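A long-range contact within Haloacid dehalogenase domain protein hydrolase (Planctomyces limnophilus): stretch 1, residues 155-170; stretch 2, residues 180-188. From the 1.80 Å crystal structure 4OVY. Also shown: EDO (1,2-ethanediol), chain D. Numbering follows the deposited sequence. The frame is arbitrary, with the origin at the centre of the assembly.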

# COMPACT_ATOMS: atom_id res chain seq x y z
N PHE A 155 -0.57 -8.94 -15.35
CA PHE A 155 -0.59 -9.12 -13.89
C PHE A 155 0.20 -8.01 -13.24
O PHE A 155 1.18 -7.54 -13.81
CB PHE A 155 0.07 -10.43 -13.46
CG PHE A 155 -0.77 -11.65 -13.65
CD1 PHE A 155 -1.02 -12.14 -14.92
CD2 PHE A 155 -1.29 -12.33 -12.56
CE1 PHE A 155 -1.79 -13.27 -15.11
CE2 PHE A 155 -2.06 -13.47 -12.74
CZ PHE A 155 -2.32 -13.94 -14.01
N LYS A 156 -0.21 -7.60 -12.05
CA LYS A 156 0.59 -6.73 -11.18
C LYS A 156 1.30 -7.62 -10.17
O LYS A 156 0.66 -8.31 -9.38
CB LYS A 156 -0.26 -5.71 -10.43
CG LYS A 156 -0.87 -4.64 -11.31
CD LYS A 156 -1.75 -3.68 -10.53
CE LYS A 156 -0.98 -2.52 -9.92
NZ LYS A 156 -1.85 -1.31 -9.75
N THR A 157 2.63 -7.56 -10.19
CA THR A 157 3.47 -8.42 -9.37
C THR A 157 3.86 -7.68 -8.10
O THR A 157 4.49 -6.63 -8.16
CB THR A 157 4.76 -8.82 -10.13
OG1 THR A 157 5.44 -7.64 -10.58
CG2 THR A 157 4.44 -9.71 -11.33
N PHE A 158 3.47 -8.23 -6.95
CA PHE A 158 3.82 -7.67 -5.64
C PHE A 158 4.79 -8.58 -4.88
O PHE A 158 4.73 -9.81 -4.99
CB PHE A 158 2.58 -7.53 -4.76
CG PHE A 158 1.68 -6.39 -5.11
CD1 PHE A 158 0.83 -6.46 -6.21
CD2 PHE A 158 1.62 -5.26 -4.29
CE1 PHE A 158 -0.02 -5.41 -6.51
CE2 PHE A 158 0.77 -4.22 -4.59
CZ PHE A 158 -0.05 -4.29 -5.70
N ILE A 159 5.66 -7.97 -4.09
CA ILE A 159 6.40 -8.71 -3.06
C ILE A 159 5.63 -8.60 -1.74
O ILE A 159 5.15 -7.53 -1.37
CB ILE A 159 7.83 -8.17 -2.89
CG1 ILE A 159 8.69 -8.59 -4.08
CG2 ILE A 159 8.46 -8.68 -1.60
CD1 ILE A 159 10.02 -7.87 -4.14
N VAL A 160 5.54 -9.73 -1.04
CA VAL A 160 4.94 -9.81 0.28
C VAL A 160 5.91 -10.61 1.16
O VAL A 160 5.90 -11.84 1.16
CB VAL A 160 3.54 -10.45 0.25
CG1 VAL A 160 2.89 -10.43 1.63
CG2 VAL A 160 2.64 -9.71 -0.74
N SER A 161 6.76 -9.90 1.89
CA SER A 161 7.90 -10.49 2.60
C SER A 161 7.89 -10.13 4.08
O SER A 161 7.37 -9.10 4.47
CB SER A 161 9.20 -10.01 1.95
OG SER A 161 10.34 -10.31 2.75
N GLY A 162 8.48 -11.00 4.89
CA GLY A 162 8.69 -10.71 6.31
C GLY A 162 9.84 -9.74 6.54
O GLY A 162 9.94 -9.14 7.61
N ALA A 163 10.70 -9.59 5.54
CA ALA A 163 11.83 -8.68 5.63
C ALA A 163 11.35 -7.24 5.62
O ALA A 163 10.18 -6.95 5.31
CB ALA A 163 12.82 -8.92 4.49
N GLY A 164 12.25 -6.34 5.97
CA GLY A 164 11.95 -4.92 6.01
C GLY A 164 11.64 -4.36 4.64
O GLY A 164 12.41 -4.53 3.69
N ILE A 165 10.50 -3.69 4.55
CA ILE A 165 10.05 -3.05 3.33
C ILE A 165 11.13 -2.09 2.78
O ILE A 165 11.40 -2.08 1.58
CB ILE A 165 8.67 -2.38 3.57
CG1 ILE A 165 7.96 -2.04 2.27
CG2 ILE A 165 8.80 -1.13 4.44
CD1 ILE A 165 6.59 -1.46 2.50
N GLU A 166 11.79 -1.36 3.68
CA GLU A 166 12.79 -0.37 3.28
C GLU A 166 14.16 -0.97 3.00
O GLU A 166 15.03 -0.29 2.44
CB GLU A 166 12.87 0.75 4.33
CG GLU A 166 11.57 1.53 4.51
CD GLU A 166 10.93 2.01 3.20
OE1 GLU A 166 11.66 2.32 2.23
OE2 GLU A 166 9.69 2.09 3.15
N PHE A 167 14.37 -2.22 3.38
CA PHE A 167 15.55 -2.96 2.93
C PHE A 167 15.43 -3.36 1.46
O PHE A 167 16.44 -3.42 0.75
CB PHE A 167 15.78 -4.21 3.78
CG PHE A 167 17.03 -4.94 3.41
CD1 PHE A 167 18.28 -4.41 3.75
CD2 PHE A 167 16.97 -6.13 2.69
CE1 PHE A 167 19.44 -5.08 3.40
CE2 PHE A 167 18.13 -6.79 2.34
CZ PHE A 167 19.36 -6.27 2.69
N MSE A 168 14.21 -3.65 1.00
CA MSE A 168 14.00 -4.15 -0.37
C MSE A 168 13.74 -3.05 -1.37
O MSE A 168 14.15 -3.15 -2.54
CB MSE A 168 12.81 -5.11 -0.38
CG MSE A 168 13.10 -6.36 0.45
SE MSE A 168 11.54 -7.56 0.47
CE MSE A 168 10.35 -6.52 1.62
N ARG A 169 13.07 -2.00 -0.94
CA ARG A 169 12.63 -0.93 -1.86
C ARG A 169 13.71 -0.21 -2.66
O ARG A 169 13.45 0.19 -3.79
CB ARG A 169 11.76 0.10 -1.13
CG ARG A 169 10.31 -0.31 -1.03
CD ARG A 169 9.51 0.64 -0.16
NE ARG A 169 8.08 0.49 -0.37
CZ ARG A 169 7.13 1.02 0.40
NH1 ARG A 169 7.44 1.74 1.48
NH2 ARG A 169 5.87 0.84 0.08
N PRO A 170 14.92 -0.04 -2.10
CA PRO A 170 15.94 0.67 -2.86
C PRO A 170 16.37 0.01 -4.18
O PRO A 170 16.81 0.71 -5.08
CB PRO A 170 17.12 0.74 -1.88
CG PRO A 170 16.51 0.63 -0.53
CD PRO A 170 15.34 -0.30 -0.71
N PRO A 180 8.34 0.44 -5.72
CA PRO A 180 8.17 0.49 -4.26
C PRO A 180 6.73 0.34 -3.79
O PRO A 180 6.50 -0.29 -2.75
CB PRO A 180 8.73 1.86 -3.88
CG PRO A 180 9.61 2.25 -5.01
CD PRO A 180 9.04 1.63 -6.24
N GLU A 181 5.78 0.89 -4.54
CA GLU A 181 4.36 0.78 -4.18
C GLU A 181 3.79 -0.64 -4.29
O GLU A 181 2.65 -0.88 -3.91
CB GLU A 181 3.50 1.79 -4.97
CG GLU A 181 3.37 1.54 -6.48
CD GLU A 181 4.49 2.16 -7.31
OE1 GLU A 181 5.58 2.50 -6.76
OE2 GLU A 181 4.27 2.30 -8.53
N GLN A 182 4.58 -1.59 -4.80
CA GLN A 182 4.18 -2.98 -4.90
C GLN A 182 5.06 -3.90 -4.06
O GLN A 182 5.12 -5.11 -4.29
CB GLN A 182 4.16 -3.42 -6.37
CG GLN A 182 3.04 -2.74 -7.12
CD GLN A 182 2.97 -3.06 -8.60
OE1 GLN A 182 3.47 -4.08 -9.09
NE2 GLN A 182 2.33 -2.19 -9.31
N VAL A 183 5.74 -3.31 -3.08
CA VAL A 183 6.53 -4.06 -2.12
C VAL A 183 5.82 -3.94 -0.77
O VAL A 183 5.52 -2.84 -0.32
CB VAL A 183 7.97 -3.51 -1.99
CG1 VAL A 183 8.74 -4.30 -0.93
CG2 VAL A 183 8.68 -3.57 -3.33
N ILE A 184 5.52 -5.08 -0.17
CA ILE A 184 4.89 -5.15 1.14
C ILE A 184 5.86 -5.90 2.04
O ILE A 184 6.39 -6.95 1.66
CB ILE A 184 3.54 -5.89 1.07
CG1 ILE A 184 2.55 -5.08 0.23
CG2 ILE A 184 2.96 -6.12 2.45
CD1 ILE A 184 1.30 -5.85 -0.15
N GLY A 185 6.11 -5.35 3.22
CA GLY A 185 7.07 -5.93 4.12
C GLY A 185 6.84 -5.50 5.56
O GLY A 185 5.83 -4.87 5.88
N SER A 186 7.77 -5.86 6.42
CA SER A 186 7.73 -5.41 7.81
C SER A 186 8.24 -3.98 7.88
O SER A 186 9.02 -3.55 7.02
CB SER A 186 8.56 -6.33 8.70
OG SER A 186 8.04 -7.64 8.72
N SER A 187 7.82 -3.23 8.89
CA SER A 187 8.16 -1.82 8.97
C SER A 187 8.20 -1.29 10.41
O SER A 187 7.62 -1.87 11.32
CB SER A 187 7.16 -0.99 8.14
OG SER A 187 5.82 -1.20 8.58
N VAL A 188 8.92 -0.18 10.58
CA VAL A 188 8.85 0.64 11.79
C VAL A 188 7.95 1.83 11.52
O VAL A 188 7.65 2.15 10.36
CB VAL A 188 10.23 1.16 12.24
CG1 VAL A 188 11.17 -0.00 12.51
CG2 VAL A 188 10.84 2.13 11.22
C1 EDO D . 3.10 -3.49 5.13
O1 EDO D . 3.95 -3.22 4.01
C2 EDO D . 3.38 -2.53 6.29
O2 EDO D . 4.75 -2.61 6.72

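The two stretches meet as neighbouring parallel β-strands, joined by a ladder of main-chain hydrogen bonds, while the turn and short helix after the first strand fold back to pack on the second. The strand axes run within 5° of each other, 4.7 Å apart at their closest. Ile-159 anchors the ladder from both its polar atoms: its N donates to Gln-182 O (2.9 Å), and its O accepts from Ile-184 N (2.8 Å). Ser-161 N then reaches Ile-184 O at 3.0 Å. Beyond this the register slips by two residues in a β-bulge, and pairing resumes with Ser-186 N to Ala-163 O and Ile-165 N to Ser-186 O, both 2.9 Å. The side chain of Ser-186 also reaches into the bulge, donating from OG to Gly-162 O at 2.7 Å; a short hydroxyl suits this buried position, close enough to the main chain to meet a carbonyl that is left out of the ladder.

Gly-185 suits its crowded place in the second strand, facing the corner of the first stretch, because a β-carbon there would clash with Ala-163 O, Ile-165 N and Met-168 CE. Its CA instead approaches Ser-161 O at 3.2 Å in a CA-H...O contact.

Apolar side chains fill the space on the two faces of the sheet. On one, Ile-184 CD1 touches Val-160 CG2 (4.1 Å) and Phe-158 CD2 (4.2 Å), while Gln-182 CG lies over the Phe-158 ring, 3.8 Å from its centroid. On the other, Val-183 CG1 meets Ile-165 CG1 at 4.0 Å and the selenomethionine Met-168 CE at 3.7 Å; branched residues pack compactly here, and the longer, flexible Met-168 reaches in from the helix.

After the helix, Arg-169 reaches back to the start of the second stretch. Its extended side chain brings NE and NH2 to Pro-180 O, at 3.0 and 3.1 Å, while NH1 forms a salt bridge with Glu-166 OE2 (2.8 Å), which offsets the buried charge.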